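Local atomic coordinates of small archaeal modifier protein 1 (PDB entry 4HRO), a protein that is covalently attached to lysines of target proteins as a ubiquitin-like modifier and also serves as a sulfur carrier in molybdenum cofactor biosynthesis. Residues V25-L38 against A69-L83. Numbering follows the deposited sequence.
Sequences VDGDATVGDALDAL and AALGEATAAGDELAL. With CA (calcium ion), chain D; CA (calcium ion), chain C.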
ATOM      1  N   VAL A  25       2.683  -7.276  -9.212  1.00  9.23           N
ATOM      2  CA  VAL A  25       2.203  -6.158 -10.028  1.00  9.58           C
ATOM      3  C   VAL A  25       2.965  -6.041 -11.350  1.00  9.33           C
ATOM      4  O   VAL A  25       3.958  -6.723 -11.571  1.00  9.69           O
ATOM      5  CB  VAL A  25       2.291  -4.835  -9.231  1.00  9.88           C
ATOM      6  CG1 VAL A  25       1.397  -4.894  -7.992  1.00 12.11           C
ATOM      7  CG2 VAL A  25       3.726  -4.536  -8.844  1.00 11.03           C
ATOM      8  N   ASP A  26       2.480  -5.183 -12.251  0.80  9.14           N
ATOM      9  CA  ASP A  26       3.140  -5.009 -13.546  0.80  9.43           C
ATOM     10  C   ASP A  26       4.523  -4.391 -13.424  0.80  9.61           C
ATOM     11  O   ASP A  26       4.879  -3.788 -12.399  0.80  9.52           O
ATOM     12  CB  ASP A  26       2.311  -4.129 -14.503  0.80 10.12           C
ATOM     13  CG  ASP A  26       1.221  -4.879 -15.204  0.80 11.86           C
ATOM     14  OD1 ASP A  26       1.077  -6.092 -14.997  0.80 13.25           O
ATOM     15  OD2 ASP A  26       0.506  -4.211 -15.968  0.80 11.89           O
ATOM     16  N   GLY A  27       5.284  -4.545 -14.493  1.00 10.54           N
ATOM     17  CA  GLY A  27       6.646  -4.052 -14.556  1.00 10.71           C
ATOM     18  C   GLY A  27       6.801  -2.570 -14.354  1.00 10.66           C
ATOM     19  O   GLY A  27       7.765  -2.156 -13.756  1.00 10.64           O
ATOM     20  N   ASP A  28       5.848  -1.774 -14.837  1.00 10.84           N
ATOM     21  CA  ASP A  28       5.862  -0.330 -14.642  1.00 11.25           C
ATOM     22  C   ASP A  28       4.786   0.103 -13.646  1.00 10.07           C
ATOM     23  O   ASP A  28       4.399   1.262 -13.630  1.00 11.23           O
ATOM     24  CB  ASP A  28       5.694   0.397 -15.983  1.00 12.49           C
ATOM     25  CG  ASP A  28       6.940   0.313 -16.869  1.00 15.39           C
ATOM     26  OD1 ASP A  28       8.033  -0.062 -16.394  1.00 17.06           O
ATOM     27  OD2 ASP A  28       6.826   0.637 -18.070  1.00 19.92           O
ATOM     28  N   ALA A  29       4.343  -0.803 -12.773  1.00  9.31           N
ATOM     29  CA  ALA A  29       3.388  -0.430 -11.721  1.00  8.81           C
ATOM     30  C   ALA A  29       3.990   0.620 -10.817  1.00  6.97           C
ATOM     31  O   ALA A  29       5.136   0.505 -10.392  1.00  7.89           O
ATOM     32  CB  ALA A  29       3.000  -1.639 -10.890  1.00  9.43           C
ATOM     33  N   THR A  30       3.196   1.621 -10.489  1.00  6.69           N
ATOM     34  CA  THR A  30       3.614   2.629  -9.524  1.00  6.51           C
ATOM     35  C   THR A  30       3.329   2.157  -8.104  1.00  5.63           C
ATOM     36  O   THR A  30       2.660   1.148  -7.878  1.00  6.05           O
ATOM     37  CB  THR A  30       2.850   3.922  -9.761  1.00  7.19           C
ATOM     38  OG1 THR A  30       1.464   3.651  -9.544  1.00  7.63           O
ATOM     39  CG2 THR A  30       3.087   4.461 -11.162  1.00  8.70           C
ATOM     40  N   VAL A  31       3.799   2.925  -7.138  1.00  5.77           N
ATOM     41  CA  VAL A  31       3.440   2.692  -5.761  1.00  5.61           C
ATOM     42  C   VAL A  31       1.921   2.704  -5.582  1.00  5.72           C
ATOM     43  O   VAL A  31       1.360   1.863  -4.869  1.00  5.52           O
ATOM     44  CB  VAL A  31       4.152   3.726  -4.844  1.00  6.17           C
ATOM     45  CG1 VAL A  31       3.570   3.698  -3.443  1.00  7.36           C
ATOM     46  CG2 VAL A  31       5.672   3.470  -4.833  1.00  7.63           C
ATOM     47  N   GLY A  32       1.247   3.646  -6.233  1.00  5.92           N
ATOM     48  CA  GLY A  32      -0.204   3.698  -6.228  1.00  6.00           C
ATOM     49  C   GLY A  32      -0.863   2.445  -6.801  1.00  5.62           C
ATOM     50  O   GLY A  32      -1.862   1.950  -6.272  1.00  5.80           O
ATOM     51  N   ASP A  33      -0.300   1.912  -7.879  1.00  5.69           N
ATOM     52  CA  ASP A  33      -0.788   0.655  -8.421  1.00  6.16           C
ATOM     53  C   ASP A  33      -0.576  -0.489  -7.422  1.00  5.75           C
ATOM     54  O   ASP A  33      -1.455  -1.341  -7.247  1.00  5.98           O
ATOM     55  CB  ASP A  33      -0.088   0.299  -9.731  1.00  6.98           C
ATOM     56  CG  ASP A  33      -0.394   1.248 -10.862  1.00  7.69           C
ATOM     57  OD1 ASP A  33      -1.493   1.831 -10.894  1.00  9.77           O
ATOM     58  OD2 ASP A  33       0.481   1.401 -11.724  1.00  9.19           O
ATOM     59  N   ALA A  34       0.570  -0.513  -6.743  1.00  5.51           N
ATOM     60  CA  ALA A  34       0.817  -1.539  -5.719  1.00  5.43           C
ATOM     61  C   ALA A  34      -0.147  -1.384  -4.529  1.00  5.39           C
ATOM     62  O   ALA A  34      -0.584  -2.387  -3.946  1.00  5.63           O
ATOM     63  CB  ALA A  34       2.266  -1.491  -5.245  1.00  6.13           C
ATOM     64  N   LEU A  35      -0.502  -0.142  -4.195  1.00  5.05           N
ATOM     65  CA  LEU A  35      -1.478   0.105  -3.146  1.00  5.45           C
ATOM     66  C   LEU A  35      -2.869  -0.394  -3.558  1.00  5.36           C
ATOM     67  O   LEU A  35      -3.587  -0.998  -2.765  1.00  5.60           O
ATOM     68  CB  LEU A  35      -1.476   1.595  -2.809  1.00  5.09           C
ATOM     69  CG  LEU A  35      -2.439   2.051  -1.728  1.00  6.28           C
ATOM     70  CD1 LEU A  35      -2.238   1.292  -0.413  1.00  7.64           C
ATOM     71  CD2 LEU A  35      -2.297   3.558  -1.526  1.00  7.65           C
ATOM     72  N   ASP A  36      -3.238  -0.164  -4.810  1.00  5.67           N
ATOM     73  CA  ASP A  36      -4.501  -0.680  -5.328  1.00  6.07           C
ATOM     74  C   ASP A  36      -4.515  -2.207  -5.344  1.00  5.29           C
ATOM     75  O   ASP A  36      -5.561  -2.818  -5.109  1.00  5.82           O
ATOM     76  CB  ASP A  36      -4.766  -0.142  -6.731  1.00  5.88           C
ATOM     77  CG  ASP A  36      -5.307   1.291  -6.738  1.00  6.52           C
ATOM     78  OD1 ASP A  36      -5.636   1.845  -5.655  1.00  7.30           O
ATOM     79  OD2 ASP A  36      -5.397   1.852  -7.855  1.00  6.60           O
ATOM     80  N   ALA A  37      -3.365  -2.834  -5.590  1.00  5.98           N
ATOM     81  CA  ALA A  37      -3.277  -4.303  -5.509  1.00  6.32           C
ATOM     82  C   ALA A  37      -3.500  -4.781  -4.070  1.00  6.55           C
ATOM     83  O   ALA A  37      -4.196  -5.771  -3.848  1.00  6.99           O
ATOM     84  CB  ALA A  37      -1.940  -4.791  -6.055  1.00  7.33           C
ATOM     85  N   LEU A  38      -2.935  -4.070  -3.097  1.00  5.83           N
ATOM     86  CA  LEU A  38      -3.166  -4.384  -1.692  1.00  6.28           C
ATOM     87  C   LEU A  38      -4.652  -4.296  -1.353  1.00  5.92           C
ATOM     88  O   LEU A  38      -5.212  -5.173  -0.702  1.00  5.96           O
ATOM     89  CB  LEU A  38      -2.370  -3.424  -0.814  1.00  6.28           C
ATOM     90  CG  LEU A  38      -2.729  -3.407   0.670  1.00  7.15           C
ATOM     91  CD1 LEU A  38      -2.453  -4.736   1.356  1.00  9.50           C
ATOM     92  CD2 LEU A  38      -1.964  -2.299   1.361  1.00  8.69           C
ATOM     93  N   ALA A  69       7.309   7.757  -0.012  1.00  9.21           N
ATOM     94  CA  ALA A  69       7.090   7.632  -1.447  1.00  9.44           C
ATOM     95  C   ALA A  69       5.754   8.231  -1.854  1.00  9.46           C
ATOM     96  O   ALA A  69       4.728   7.993  -1.202  1.00 11.01           O
ATOM     97  CB  ALA A  69       7.158   6.181  -1.854  1.00 10.53           C
ATOM     98  N   ALA A  70       5.768   8.987  -2.946  1.00  8.72           N
ATOM     99  CA  ALA A  70       4.565   9.454  -3.600  1.00  8.46           C
ATOM    100  C   ALA A  70       3.995   8.323  -4.445  1.00  8.00           C
ATOM    101  O   ALA A  70       4.723   7.413  -4.888  1.00  7.92           O
ATOM    102  CB  ALA A  70       4.866  10.671  -4.458  1.00  9.52           C
ATOM    103  N   LEU A  71       2.693   8.385  -4.695  1.00  8.09           N
ATOM    104  CA  LEU A  71       2.013   7.276  -5.359  1.00  7.90           C
ATOM    105  C   LEU A  71       2.475   7.083  -6.803  1.00  8.03           C
ATOM    106  O   LEU A  71       2.369   5.992  -7.346  1.00  8.06           O
ATOM    107  CB  LEU A  71       0.487   7.414  -5.287  1.00  8.57           C
ATOM    108  CG  LEU A  71      -0.153   7.303  -3.898  1.00  9.41           C
ATOM    109  CD1 LEU A  71      -1.660   7.180  -4.028  1.00 12.62           C
ATOM    110  CD2 LEU A  71       0.386   6.158  -3.090  1.00 10.26           C
ATOM    111  N   GLY A  72       2.992   8.124  -7.448  1.00  8.52           N
ATOM    112  CA  GLY A  72       3.509   7.992  -8.810  1.00  9.51           C
ATOM    113  C   GLY A  72       4.896   7.395  -8.946  1.00  9.30           C
ATOM    114  O   GLY A  72       5.362   7.177 -10.070  1.00 10.55           O
ATOM    115  N   GLU A  73       5.575   7.130  -7.834  1.00  8.89           N
ATOM    116  CA  GLU A  73       6.919   6.559  -7.905  1.00  9.34           C
ATOM    117  C   GLU A  73       6.911   5.121  -8.387  1.00  8.37           C
ATOM    118  O   GLU A  73       5.908   4.423  -8.303  1.00  7.47           O
ATOM    119  CB  GLU A  73       7.633   6.678  -6.555  1.00 10.08           C
ATOM    120  CG  GLU A  73       8.001   8.122  -6.216  1.00 11.69           C
ATOM    121  CD  GLU A  73       8.605   8.304  -4.843  1.00 12.30           C
ATOM    122  OE1 GLU A  73       8.330   9.372  -4.265  1.00 12.58           O
ATOM    123  OE2 GLU A  73       9.361   7.414  -4.361  1.00 13.88           O
ATOM    124  N   ALA A  74       8.054   4.690  -8.901  1.00  8.42           N
ATOM    125  CA  ALA A  74       8.231   3.339  -9.400  1.00  8.05           C
ATOM    126  C   ALA A  74       8.250   2.306  -8.280  1.00  7.89           C
ATOM    127  O   ALA A  74       8.422   2.637  -7.112  1.00  8.66           O
ATOM    128  CB  ALA A  74       9.531   3.255 -10.203  1.00  9.30           C
ATOM    129  N   THR A  75       8.041   1.060  -8.672  1.00  7.29           N
ATOM    130  CA  THR A  75       8.247  -0.078  -7.795  1.00  7.19           C
ATOM    131  C   THR A  75       9.134  -1.082  -8.508  1.00  7.40           C
ATOM    132  O   THR A  75       9.296  -1.037  -9.729  1.00  7.74           O
ATOM    133  CB  THR A  75       6.925  -0.782  -7.404  1.00  6.99           C
ATOM    134  OG1 THR A  75       6.279  -1.312  -8.569  1.00  7.27           O
ATOM    135  CG2 THR A  75       6.010   0.146  -6.650  1.00  7.16           C
ATOM    136  N   ALA A  76       9.665  -2.030  -7.751  1.00  7.77           N
ATOM    137  CA  ALA A  76      10.512  -3.078  -8.302  1.00  8.56           C
ATOM    138  C   ALA A  76      10.351  -4.364  -7.510  1.00  8.14           C
ATOM    139  O   ALA A  76      10.010  -4.350  -6.335  1.00  7.35           O
ATOM    140  CB  ALA A  76      11.963  -2.625  -8.301  1.00 10.55           C
ATOM    141  N   ALA A  77      10.638  -5.477  -8.169  1.00  8.39           N
ATOM    142  CA  ALA A  77      10.652  -6.776  -7.526  1.00  8.40           C
ATOM    143  C   ALA A  77      11.478  -6.738  -6.255  1.00  8.64           C
ATOM    144  O   ALA A  77      12.569  -6.172  -6.228  1.00  9.58           O
ATOM    145  CB  ALA A  77      11.204  -7.812  -8.481  1.00  9.72           C
ATOM    146  N   GLY A  78      10.917  -7.320  -5.200  1.00  8.59           N
ATOM    147  CA  GLY A  78      11.589  -7.381  -3.908  1.00  9.19           C
ATOM    148  C   GLY A  78      11.339  -6.177  -3.015  1.00  8.43           C
ATOM    149  O   GLY A  78      11.829  -6.135  -1.888  1.00  9.58           O
ATOM    150  N   ASP A  79      10.572  -5.185  -3.469  1.00  7.55           N
ATOM    151  CA  ASP A  79      10.349  -3.990  -2.668  1.00  7.19           C
ATOM    152  C   ASP A  79       9.647  -4.328  -1.350  1.00  6.55           C
ATOM    153  O   ASP A  79       8.829  -5.252  -1.265  1.00  7.20           O
ATOM    154  CB  ASP A  79       9.488  -2.959  -3.403  1.00  8.02           C
ATOM    155  CG  ASP A  79      10.258  -2.055  -4.331  1.00  9.09           C
ATOM    156  OD1 ASP A  79      11.499  -2.077  -4.372  1.00  9.96           O
ATOM    157  OD2 ASP A  79       9.562  -1.286  -5.029  1.00 10.21           O
ATOM    158  N   GLU A  80       9.984  -3.540  -0.339  1.00  6.46           N
ATOM    159  CA  GLU A  80       9.376  -3.542   0.971  1.00  6.02           C
ATOM    160  C   GLU A  80       8.575  -2.255   1.091  1.00  5.75           C
ATOM    161  O   GLU A  80       9.144  -1.165   1.287  1.00  6.81           O
ATOM    162  CB  GLU A  80      10.470  -3.607   2.040  1.00  5.94           C
ATOM    163  CG  GLU A  80      11.235  -4.908   1.949  1.00  7.07           C
ATOM    164  CD  GLU A  80      12.472  -4.976   2.814  1.00  6.77           C
ATOM    165  OE1 GLU A  80      12.950  -3.965   3.338  1.00  8.80           O
ATOM    166  OE2 GLU A  80      13.043  -6.061   2.981  1.00 10.94           O
ATOM    167  N   LEU A  81       7.260  -2.365   0.942  1.00  5.35           N
ATOM    168  CA  LEU A  81       6.360  -1.220   1.009  1.00  5.24           C
ATOM    169  C   LEU A  81       5.712  -1.215   2.376  1.00  5.51           C
ATOM    170  O   LEU A  81       5.429  -2.273   2.935  1.00  5.96           O
ATOM    171  CB  LEU A  81       5.297  -1.325  -0.100  1.00  5.49           C
ATOM    172  CG  LEU A  81       5.858  -1.522  -1.519  1.00  6.14           C
ATOM    173  CD1 LEU A  81       4.703  -1.644  -2.521  1.00  8.01           C
ATOM    174  CD2 LEU A  81       6.833  -0.437  -1.920  1.00  8.51           C
ATOM    175  N   ALA A  82       5.453  -0.040   2.925  1.00  5.54           N
ATOM    176  CA  ALA A  82       4.836   0.075   4.251  1.00  6.36           C
ATOM    177  C   ALA A  82       3.733   1.111   4.222  1.00  6.10           C
ATOM    178  O   ALA A  82       3.865   2.166   3.581  1.00  6.51           O
ATOM    179  CB  ALA A  82       5.863   0.419   5.324  1.00  7.20           C
ATOM    180  N   LEU A  83       2.657   0.823   4.939  1.00  6.09           N
ATOM    181  CA  LEU A  83       1.502   1.681   5.006  1.00  6.38           C
ATOM    182  C   LEU A  83       1.171   1.941   6.467  1.00  7.03           C
ATOM    183  O   LEU A  83       0.742   1.020   7.195  1.00  7.09           O
ATOM    184  CB  LEU A  83       0.325   1.006   4.307  1.00  7.19           C
ATOM    185  CG  LEU A  83      -0.903   1.864   4.031  1.00  7.92           C
ATOM    186  CD1 LEU A  83      -0.581   2.980   3.073  1.00  9.23           C
ATOM    187  CD2 LEU A  83      -2.038   1.029   3.469  1.00  9.02           C
TER
HETATM  188 CA    CA D 102       8.982  -1.189 -12.046  1.00  9.28          CA
HETATM  189 CA    CA C 101      14.801  -5.300   4.398  1.00  7.15          CA
HETATM  190  O   HOH W   1       7.196  -2.537 -10.968  1.00  9.24           O
HETATM  191  O   HOH W   2       9.512   0.030 -14.084  1.00 13.80           O
HETATM  192  O   HOH W   3       7.468   0.636 -11.712  1.00  8.88           O
HETATM  193  O   HOH W   4      15.793  -3.125   4.493  1.00 10.11           O
HETATM  194  O   HOH W   5      10.461  -2.982 -12.393  1.00 13.36           O
HETATM  195  O   HOH W   6      10.958   0.106 -11.666  1.00 11.67           O
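The carbonyl oxygen of Ala-29 is gripped by the hydroxyl of Thr-75, whose OG1 donates to Ala-29 O over 2.8 Å from above the carbonyl plane, by a water, and weakly by Thr-75 N. OG1 of Thr-75 stands between its backbone N and carbonyl carbon (chi1 62°), which aims it at Ala-29 O, while CG2, anti to the carbonyl carbon, lies against the start of helix 31-38, 3.6 Å from Val-31 N. A second water bridges OG1 to Asp-26 O. Both waters also ligate a calcium ion, bound at 2.3 Å by each of Gly-27 O and Thr-75 O and completed by three more waters. A valine in place of Thr-75 would probably leave Ala-29 O without its hydroxyl donor and the Asp-26 water without one acceptor.

Where the helix begins, its first amides point into the turn 70-73: Val-31 N donates to Glu-73 O (2.8 Å), and Gly-32 N meets Leu-71 O at 2.8 Å on an in-plane lone pair. A CB on Gly-32 would press on that same oxygen. Thr-30 and Asp-33 close a capping box here. Deeper in, the side chains of Val-31 and Leu-71 cross at about a right angle, CG1 touching CD2, Ala-34 CB packs on Leu-81 CD1 (3.7 Å), and Leu-83 CD2 touches both Leu-35 CD1 and Leu-38 CD2. The axis of helix 31-38 runs at 69° to that of strand 80-83, the helix-on-mixed-sheet packing of the ubiquitin-like beta-grasp fold.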